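Intracellular exo-alpha-(1->5)-L-arabinofuranosidase (Bifidobacterium longum, PDB 2Y2W) cleaves terminal alpha-(1->5)-linked arabinofuranosyl units from branched and debranched arabinans, a step in breaking down plant cell walls. Local coordinates at residues 121-126 and 132-137; 179-184 and 239-244; 84-89 and 93-98. All coordinates share one frame; numbering follows the deposited sequence.

How the contacts relate
The touching residues of contact 2 are all buried and apolar, joining two helices outside the eight-stranded barrel; contacts 1 and 3 are partly buried and polar, each tying a loop to the element that follows it. Contacts 1 and 2 touch where W121 packs on helix 174-185, and also between subunits, since R135 of a neighbouring copy lies on E182 and A244. Contact 3, about 13 Å from contact 1 and 17 Å from contact 2 between nearest atoms, touches no other chain of the assembly. Contact 1 relies on an ion pair across its segments, whereas contact 3 stacks a guanidinium on an imidazole, keeps its salt bridge within 93-98 and adds a backbone bond at the helix N-terminus.

Contact 1. Residues 121-126 and 132-137; sequences WEDGIG and PMRRDL
P132 and R134 close around D123 in the long loop that follows the second strand (107-110) of the (beta/alpha)8 barrel, where the chain turns into the small antiparallel pair 134-136 and 141-143. P132 comes first: its CG rests 3.3 Å from D123 OD1, and the ring and the aspartate cross at about a right angle.

R134 carries the polar part of the contact. Its chain bends at chi2 (-85°), which brings the guanidinium back beside D123 and under the proline, with P132 CB 3.7 Å above the centre of the guanidinium plane. The carboxylate sits instead at the edge of that plane. R134 NE reaches D123 OD2 at 2.8 Å and 155°, the main bond of the salt bridge, while R134 NH2 adds a weak bond of 3.4 Å to D123 OD1. Because the two planes are turned 61° apart, this is not a flat two-pronged pairing; NE meets OD2 from above the carboxylate plane. D123 OD2 is shared with N120 ND2, so two donors hold the same oxygen, which would restrict the rotation of the carboxylate.

Either side of R134 the segment meets a second subunit, M133 O bonding to T190 OG1 and R135 packing on E182 of that copy. D136 ties the strand to the loop ahead of D123: D136 OD1 accepts from N118 ND2, and L137 N meets N118 OD1.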
loop_
_atom_site.group_PDB
_atom_site.type_symbol
_atom_site.label_atom_id
_atom_site.label_comp_id
_atom_site.label_asym_id
_atom_site.label_seq_id
_atom_site.Cartn_x
_atom_site.Cartn_y
_atom_site.Cartn_z
ATOM N N TRP D 121 -14.142 10.299 0.600
ATOM C CA TRP D 121 -14.887 11.293 -0.177
ATOM C C TRP D 121 -16.355 10.926 -0.437
ATOM O O TRP D 121 -17.185 11.811 -0.644
ATOM C CB TRP D 121 -14.155 11.618 -1.487
ATOM C CG TRP D 121 -14.138 10.490 -2.458
ATOM C CD1 TRP D 121 -13.194 9.513 -2.565
ATOM C CD2 TRP D 121 -15.118 10.214 -3.461
ATOM N NE1 TRP D 121 -13.524 8.641 -3.573
ATOM C CE2 TRP D 121 -14.702 9.048 -4.140
ATOM C CE3 TRP D 121 -16.312 10.835 -3.851
ATOM C CZ2 TRP D 121 -15.438 8.489 -5.188
ATOM C CZ3 TRP D 121 -17.041 10.283 -4.895
ATOM C CH2 TRP D 121 -16.600 9.121 -5.551
ATOM N N GLU D 122 -16.661 9.629 -0.424
ATOM C CA GLU D 122 -18.028 9.132 -0.618
ATOM C C GLU D 122 -18.921 9.407 0.588
ATOM O O GLU D 122 -20.149 9.414 0.468
ATOM C CB GLU D 122 -18.046 7.625 -0.910
ATOM C CG GLU D 122 -17.077 7.148 -1.980
ATOM C CD GLU D 122 -15.729 6.734 -1.407
ATOM O OE1 GLU D 122 -15.219 7.423 -0.496
ATOM O OE2 GLU D 122 -15.173 5.718 -1.876
ATOM N N ASP D 123 -18.303 9.617 1.749
ATOM C CA ASP D 123 -19.038 9.929 2.978
ATOM C C ASP D 123 -19.775 11.262 2.892
ATOM O O ASP D 123 -20.727 11.496 3.639
ATOM C CB ASP D 123 -18.096 9.941 4.188
ATOM C CG ASP D 123 -17.635 8.553 4.588
ATOM O OD1 ASP D 123 -18.276 7.561 4.180
ATOM O OD2 ASP D 123 -16.632 8.457 5.325
ATOM N N GLY D 124 -19.327 12.124 1.982
ATOM C CA GLY D 124 -19.893 13.460 1.831
ATOM C C GLY D 124 -20.765 13.648 0.604
ATOM O O GLY D 124 -21.135 14.773 0.276
ATOM N N ILE D 125 -21.085 12.551 -0.079
ATOM C CA ILE D 125 -21.962 12.593 -1.254
ATOM C C ILE D 125 -23.309 11.930 -0.961
ATOM O O ILE D 125 -23.474 11.254 0.060
ATOM C CB ILE D 125 -21.311 11.948 -2.522
ATOM C CG1 ILE D 125 -21.123 10.436 -2.341
ATOM C CG2 ILE D 125 -20.002 12.645 -2.871
ATOM C CD1 ILE D 125 -20.862 9.677 -3.624
ATOM N N GLY D 126 -24.267 12.130 -1.863
ATOM C CA GLY D 126 -25.604 11.572 -1.700
ATOM C C GLY D 126 -26.453 12.383 -0.740
ATOM O O GLY D 126 -26.055 13.478 -0.331
ATOM N N PRO D 132 -22.812 9.041 6.740
ATOM C CA PRO D 132 -22.311 8.566 8.030
ATOM C C PRO D 132 -21.588 9.652 8.825
ATOM O O PRO D 132 -20.995 10.565 8.243
ATOM C CB PRO D 132 -21.330 7.459 7.637
ATOM C CG PRO D 132 -20.854 7.850 6.291
ATOM C CD PRO D 132 -22.025 8.501 5.614
ATOM N N MET D 133 -21.647 9.547 10.148
ATOM C CA MET D 133 -20.928 10.463 11.015
ATOM C C MET D 133 -19.552 9.872 11.316
ATOM O O MET D 133 -19.437 8.714 11.727
ATOM C CB MET D 133 -21.729 10.744 12.287
ATOM C CG MET D 133 -21.769 12.221 12.641
ATOM S SD MET D 133 -23.328 12.769 13.364
ATOM C CE MET D 133 -22.915 12.756 15.110
ATOM N N ARG D 134 -18.513 10.672 11.091
ATOM C CA ARG D 134 -17.138 10.174 11.071
ATOM C C ARG D 134 -16.199 10.932 12.004
ATOM O O ARG D 134 -16.498 12.044 12.442
ATOM C CB ARG D 134 -16.585 10.217 9.640
ATOM C CG ARG D 134 -17.254 9.252 8.667
ATOM C CD ARG D 134 -16.639 7.863 8.726
ATOM N NE ARG D 134 -17.129 7.024 7.638
ATOM C CZ ARG D 134 -17.868 5.930 7.796
ATOM N NH1 ARG D 134 -18.204 5.507 9.010
ATOM N NH2 ARG D 134 -18.265 5.247 6.731
ATOM N N ARG D 135 -15.064 10.304 12.304
ATOM C CA ARG D 135 -13.996 10.919 13.076
ATOM C C ARG D 135 -13.042 11.648 12.146
ATOM O O ARG D 135 -12.786 11.192 11.030
ATOM C CB ARG D 135 -13.185 9.846 13.802
ATOM C CG ARG D 135 -13.743 9.358 15.113
ATOM C CD ARG D 135 -12.798 8.322 15.700
ATOM N NE ARG D 135 -13.009 8.120 17.129
ATOM C CZ ARG D 135 -12.273 7.322 17.895
ATOM N NH1 ARG D 135 -11.260 6.630 17.376
ATOM N NH2 ARG D 135 -12.551 7.213 19.188
ATOM N N ASP D 136 -12.511 12.773 12.612
ATOM C CA ASP D 136 -11.331 13.364 11.999
ATOM C C ASP D 136 -10.179 13.295 12.990
ATOM O O ASP D 136 -10.236 13.903 14.057
ATOM C CB ASP D 136 -11.575 14.813 11.571
ATOM C CG ASP D 136 -10.291 15.517 11.157
ATOM O OD1 ASP D 136 -9.522 14.933 10.361
ATOM O OD2 ASP D 136 -10.043 16.644 11.639
ATOM N N LEU D 137 -9.139 12.550 12.627
ATOM C CA LEU D 137 -7.961 12.388 13.480
ATOM C C LEU D 137 -7.131 13.662 13.597
ATOM O O LEU D 137 -6.607 13.964 14.667
ATOM C CB LEU D 137 -7.086 11.240 12.976
ATOM C CG LEU D 137 -7.275 9.849 13.588
ATOM C CD1 LEU D 137 -8.681 9.288 13.380
ATOM C CD2 LEU D 137 -6.235 8.904 13.015
#

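Contact 2. Residues 179-184 and 239-244; sequences DELEYV and HAMKLA
Y183 OH, hydrogen-bonded to both D150 OD1 and N199 ND2, fixes one flank of helix 174-185, while from another flank L181 reaches M241 and A244 on helix 227-244. These are the helices that follow the third and fourth strands of the (beta/alpha)8 barrel, and they meet here without any polar bond between the two segments. One methyl does the work. L181 CD2 lies 3.8 Å from M241 CG and equally 3.8 Å from A244 CB, so it fits against two residues three positions apart on the same side of the partner helix. It is carried there by a first torsion that sets CG opposite the backbone nitrogen (chi1 172°), extending the leucine from its own helix.

M241 runs obliquely across L181. Its CB leaves the helix to one side of the leucine and touches L181 CD2 less closely than CG does; the bend at chi3 (70°) keeps CE within 4.5 Å of L181 CD2, with SD farther off. The A244 methyl meets the same CD2. At their closest the two backbones stand 7.6 Å apart, between the CA atoms of L181 and M241. Regular helix bonds hold both, such as Y183 N to D179 O at 2.9 Å and L243 N to H239 O at 2.9 Å.

Beneath the pair, W210 of barrel strand 209-212 touches L181, V184 and M241, and L178, one turn before L181, lies on A240 and M241. Outward, E182 and A244 receive R135 of a third subunit, so this layer of helices is sandwiched between the barrel wall and a neighbouring protomer.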
loop_
_atom_site.group_PDB
_atom_site.type_symbol
_atom_site.label_atom_id
_atom_site.label_comp_id
_atom_site.label_asym_id
_atom_site.label_seq_id
_atom_site.Cartn_x
_atom_site.Cartn_y
_atom_site.Cartn_z
ATOM N N ASP D 179 -11.684 7.210 -8.676
ATOM C CA ASP D 179 -13.124 7.118 -8.435
ATOM C C ASP D 179 -13.759 8.508 -8.293
ATOM O O ASP D 179 -14.785 8.787 -8.918
ATOM C CB ASP D 179 -13.428 6.248 -7.204
ATOM C CG ASP D 179 -13.163 4.757 -7.441
ATOM O OD1 ASP D 179 -12.916 4.341 -8.596
ATOM O OD2 ASP D 179 -13.200 3.991 -6.451
ATOM N N GLU D 180 -13.137 9.375 -7.491
ATOM C CA GLU D 180 -13.632 10.743 -7.290
ATOM C C GLU D 180 -13.543 11.577 -8.565
ATOM O O GLU D 180 -14.417 12.399 -8.833
ATOM C CB GLU D 180 -12.899 11.445 -6.140
ATOM C CG GLU D 180 -13.399 12.870 -5.879
ATOM C CD GLU D 180 -13.031 13.409 -4.509
ATOM O OE1 GLU D 180 -11.875 13.215 -4.063
ATOM O OE2 GLU D 180 -13.906 14.049 -3.883
ATOM N N LEU D 181 -12.483 11.360 -9.341
ATOM C CA LEU D 181 -12.294 12.038 -10.619
ATOM C C LEU D 181 -13.440 11.716 -11.583
ATOM O O LEU D 181 -14.011 12.611 -12.206
ATOM C CB LEU D 181 -10.941 11.644 -11.224
ATOM C CG LEU D 181 -10.578 12.079 -12.648
ATOM C CD1 LEU D 181 -10.536 13.597 -12.784
ATOM C CD2 LEU D 181 -9.251 11.467 -13.039
ATOM N N GLU D 182 -13.767 10.432 -11.688
ATOM C CA GLU D 182 -14.868 9.957 -12.515
ATOM C C GLU D 182 -16.214 10.489 -12.015
ATOM O O GLU D 182 -17.051 10.902 -12.812
ATOM C CB GLU D 182 -14.867 8.429 -12.533
ATOM C CG GLU D 182 -15.870 7.778 -13.469
ATOM C CD GLU D 182 -15.756 6.255 -13.477
ATOM O OE1 GLU D 182 -14.728 5.720 -12.998
ATOM O OE2 GLU D 182 -16.685 5.587 -13.975
ATOM N N TYR D 183 -16.411 10.480 -10.696
ATOM C CA TYR D 183 -17.659 10.951 -10.094
ATOM C C TYR D 183 -17.870 12.437 -10.345
ATOM O O TYR D 183 -18.980 12.876 -10.658
ATOM C CB TYR D 183 -17.679 10.680 -8.586
ATOM C CG TYR D 183 -18.864 11.295 -7.870
ATOM C CD1 TYR D 183 -20.056 10.592 -7.727
ATOM C CD2 TYR D 183 -18.793 12.586 -7.342
ATOM C CE1 TYR D 183 -21.145 11.152 -7.081
ATOM C CE2 TYR D 183 -19.878 13.158 -6.695
ATOM C CZ TYR D 183 -21.050 12.435 -6.567
ATOM O OH TYR D 183 -22.127 12.993 -5.926
ATOM N N VAL D 184 -16.793 13.199 -10.210
ATOM C CA VAL D 184 -16.862 14.648 -10.269
ATOM C C VAL D 184 -16.881 15.209 -11.705
ATOM O O VAL D 184 -17.528 16.228 -11.963
ATOM C CB VAL D 184 -15.725 15.269 -9.414
ATOM C CG1 VAL D 184 -14.446 15.427 -10.217
ATOM C CG2 VAL D 184 -16.152 16.588 -8.840
ATOM N N HIS D 239 0.048 10.320 -13.200
ATOM C CA HIS D 239 -0.017 9.691 -14.517
ATOM C C HIS D 239 -1.421 9.196 -14.854
ATOM O O HIS D 239 -1.946 9.496 -15.929
ATOM C CB HIS D 239 0.979 8.533 -14.628
ATOM C CG HIS D 239 0.685 7.603 -15.765
ATOM N ND1 HIS D 239 0.101 6.368 -15.583
ATOM C CD2 HIS D 239 0.857 7.746 -17.100
ATOM C CE1 HIS D 239 -0.056 5.782 -16.756
ATOM N NE2 HIS D 239 0.396 6.597 -17.693
ATOM N N ALA D 240 -2.011 8.437 -13.932
ATOM C CA ALA D 240 -3.329 7.840 -14.122
ATOM C C ALA D 240 -4.422 8.891 -14.285
ATOM O O ALA D 240 -5.306 8.744 -15.127
ATOM C CB ALA D 240 -3.658 6.900 -12.973
ATOM N N MET D 241 -4.357 9.953 -13.489
ATOM C CA MET D 241 -5.331 11.031 -13.602
ATOM C C MET D 241 -5.216 11.778 -14.931
ATOM O O MET D 241 -6.230 11.998 -15.598
ATOM C CB MET D 241 -5.258 11.978 -12.406
ATOM C CG MET D 241 -5.932 11.413 -11.167
ATOM S SD MET D 241 -5.758 12.452 -9.715
ATOM C CE MET D 241 -6.797 13.844 -10.158
ATOM N N LYS D 242 -3.992 12.145 -15.323
ATOM C CA LYS D 242 -3.770 12.796 -16.622
ATOM C C LYS D 242 -4.083 11.881 -17.805
ATOM O O LYS D 242 -4.384 12.360 -18.898
ATOM C CB LYS D 242 -2.359 13.382 -16.749
ATOM C CG LYS D 242 -2.276 14.861 -16.377
ATOM C CD LYS D 242 -0.930 15.487 -16.736
ATOM C CE LYS D 242 -0.850 15.874 -18.215
ATOM N NZ LYS D 242 0.528 16.307 -18.604
ATOM N N LEU D 243 -4.014 10.571 -17.580
ATOM C CA LEU D 243 -4.413 9.593 -18.587
ATOM C C LEU D 243 -5.929 9.601 -18.792
ATOM O O LEU D 243 -6.410 9.380 -19.902
ATOM C CB LEU D 243 -3.921 8.191 -18.207
ATOM C CG LEU D 243 -4.160 7.017 -19.165
ATOM C CD1 LEU D 243 -3.702 7.310 -20.598
ATOM C CD2 LEU D 243 -3.477 5.770 -18.633
ATOM N N ALA D 244 -6.670 9.854 -17.715
ATOM C CA ALA D 244 -8.123 9.978 -17.787
ATOM C C ALA D 244 -8.513 11.338 -18.344
ATOM O O ALA D 244 -9.464 11.443 -19.111
ATOM C CB ALA D 244 -8.754 9.763 -16.420
#

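Contact 3. Residues 84-89 and 93-98; sequences HPTADE and RQDVLD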
loop_
_atom_site.group_PDB
_atom_site.type_symbol
_atom_site.label_atom_id
_atom_site.label_comp_id
_atom_site.label_asym_id
_atom_site.label_seq_id
_atom_site.Cartn_x
_atom_site.Cartn_y
_atom_site.Cartn_z
ATOM N N HIS D 84 -28.943 30.112 10.028
ATOM C CA HIS D 84 -28.499 31.506 10.086
ATOM C C HIS D 84 -29.473 32.451 9.364
ATOM O O HIS D 84 -30.009 32.097 8.312
ATOM C CB HIS D 84 -27.096 31.644 9.502
ATOM C CG HIS D 84 -26.451 32.958 9.803
ATOM N ND1 HIS D 84 -26.609 34.065 8.998
ATOM C CD2 HIS D 84 -25.663 33.349 10.832
ATOM C CE1 HIS D 84 -25.938 35.079 9.514
ATOM N NE2 HIS D 84 -25.356 34.671 10.627
ATOM N N PRO D 85 -29.706 33.655 9.930
ATOM C CA PRO D 85 -30.619 34.648 9.340
ATOM C C PRO D 85 -30.323 35.064 7.890
ATOM O O PRO D 85 -31.127 35.781 7.291
ATOM C CB PRO D 85 -30.470 35.853 10.274
ATOM C CG PRO D 85 -30.121 35.258 11.580
ATOM C CD PRO D 85 -29.245 34.079 11.267
ATOM N N THR D 86 -29.190 34.627 7.338
ATOM C CA THR D 86 -28.825 34.932 5.947
ATOM C C THR D 86 -28.613 33.674 5.092
ATOM O O THR D 86 -28.191 33.762 3.936
ATOM C CB THR D 86 -27.561 35.823 5.853
ATOM O OG1 THR D 86 -26.435 35.132 6.407
ATOM C CG2 THR D 86 -27.764 37.146 6.582
ATOM N N ALA D 87 -28.918 32.511 5.661
ATOM C CA ALA D 87 -28.753 31.239 4.964
ATOM C C ALA D 87 -29.674 31.109 3.752
ATOM O O ALA D 87 -30.866 31.419 3.828
ATOM C CB ALA D 87 -28.977 30.078 5.921
ATOM N N ASP D 88 -29.111 30.650 2.636
ATOM C CA ASP D 88 -29.899 30.387 1.440
ATOM C C ASP D 88 -30.597 29.032 1.550
ATOM O O ASP D 88 -30.621 28.430 2.623
ATOM C CB ASP D 88 -29.035 30.494 0.170
ATOM C CG ASP D 88 -27.944 29.421 0.083
ATOM O OD1 ASP D 88 -27.863 28.535 0.965
ATOM O OD2 ASP D 88 -27.160 29.470 -0.890
ATOM N N GLU D 89 -31.168 28.565 0.444
ATOM C CA GLU D 89 -31.866 27.275 0.400
ATOM C C GLU D 89 -30.946 26.084 0.697
ATOM O O GLU D 89 -31.369 25.112 1.319
ATOM C CB GLU D 89 -32.566 27.087 -0.951
ATOM C CG GLU D 89 -31.745 27.555 -2.153
ATOM C CD GLU D 89 -32.224 26.972 -3.472
ATOM O OE1 GLU D 89 -33.442 26.707 -3.617
ATOM O OE2 GLU D 89 -31.374 26.784 -4.372
ATOM N N ARG D 93 -24.297 30.664 4.229
ATOM C CA ARG D 93 -24.428 32.025 4.741
ATOM C C ARG D 93 -24.143 33.039 3.644
ATOM O O ARG D 93 -23.064 33.030 3.049
ATOM C CB ARG D 93 -23.482 32.252 5.921
ATOM C CG ARG D 93 -24.015 31.758 7.251
ATOM C CD ARG D 93 -23.003 31.954 8.377
ATOM N NE ARG D 93 -22.846 33.357 8.757
ATOM C CZ ARG D 93 -22.369 33.774 9.927
ATOM N NH1 ARG D 93 -22.004 32.903 10.862
ATOM N NH2 ARG D 93 -22.266 35.074 10.171
ATOM N N GLN D 94 -25.113 33.910 3.379
ATOM C CA GLN D 94 -24.965 34.924 2.335
ATOM C C GLN D 94 -24.026 36.047 2.756
ATOM O O GLN D 94 -23.288 36.576 1.926
ATOM C CB GLN D 94 -26.325 35.489 1.902
ATOM C CG GLN D 94 -26.301 36.274 0.580
ATOM C CD GLN D 94 -25.772 35.460 -0.599
ATOM O OE1 GLN D 94 -26.326 34.421 -0.959
ATOM N NE2 GLN D 94 -24.696 35.944 -1.209
ATOM N N ASP D 95 -24.047 36.402 4.039
ATOM C CA ASP D 95 -23.167 37.456 4.549
ATOM C C ASP D 95 -21.692 37.087 4.384
ATOM O O ASP D 95 -20.854 37.950 4.109
ATOM C CB ASP D 95 -23.501 37.828 6.005
ATOM C CG ASP D 95 -23.420 36.643 6.969
ATOM O OD1 ASP D 95 -23.181 35.496 6.529
ATOM O OD2 ASP D 95 -23.604 36.871 8.186
ATOM N N VAL D 96 -21.394 35.798 4.538
ATOM C CA VAL D 96 -20.049 35.272 4.337
ATOM C C VAL D 96 -19.704 35.287 2.850
ATOM O O VAL D 96 -18.619 35.739 2.467
ATOM C CB VAL D 96 -19.897 33.853 4.953
ATOM C CG1 VAL D 96 -18.615 33.176 4.485
ATOM C CG2 VAL D 96 -19.928 33.938 6.470
ATOM N N LEU D 97 -20.635 34.814 2.022
ATOM C CA LEU D 97 -20.490 34.855 0.563
ATOM C C LEU D 97 -20.251 36.271 0.030
ATOM O O LEU D 97 -19.416 36.468 -0.857
ATOM C CB LEU D 97 -21.714 34.245 -0.125
ATOM C CG LEU D 97 -21.746 32.739 -0.391
ATOM C CD1 LEU D 97 -23.163 32.290 -0.718
ATOM C CD2 LEU D 97 -20.788 32.360 -1.513
ATOM N N ASP D 98 -20.984 37.245 0.575
ATOM C CA ASP D 98 -20.826 38.652 0.203
ATOM C C ASP D 98 -19.409 39.154 0.471
ATOM O O ASP D 98 -18.842 39.878 -0.348
ATOM C CB ASP D 98 -21.848 39.534 0.936
ATOM C CG ASP D 98 -23.271 39.360 0.410
ATOM O OD1 ASP D 98 -23.453 38.872 -0.731
ATOM O OD2 ASP D 98 -24.216 39.721 1.145
#
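H84 and R93 form the tight part of the contact, the guanidinium lying flat on the imidazole with centres 3.6 Å apart and planes at 19°. R93 CD continues the stack as a CH-pi contact over the same ring, and P85 CD lies over the opposite face, toward its rim. The bend of the arginine at chi3 (72°) turns its end over the histidine and toward D95, which it grips side-on: R93 NE to D95 OD1 at 3.1 Å and R93 NH2 to D95 OD2 at 3.0 Å. The carboxylate is therefore locked at the edge of the guanidinium, and D95 OD2 also approaches H84 CE1 at 3.2 Å. R93 NH1 is taken up by E81 and the carbonyl of E420.

The loop of 84-89 leads into helix 94-103, which lies between the first (65-67) and second (107-110) strands of the (beta/alpha)8 barrel. A type I turn from H84 to A87 folds it back onto the helix start, with R93 at the N-cap and its backbone in a single beta bridge with A87. T86 O accepts the amide of Q94 at 3.1 Å, capturing an N-H that the first turn of the helix cannot satisfy itself. T86 OG1 holds D95 OD1 by only a weak bond.

Toward solvent the contact is looser. Q94 bends away to bond D98 OD1 through NE2 at 3.2 Å, and its OE1 shares K158 with D88, linking the two segments through a third residue.

H84 ND1 accepts from T86 N and H84 NE2 meets the carbonyl of G423, bonds that hold the ring against a cation whose charge D95 and E81 probably balance.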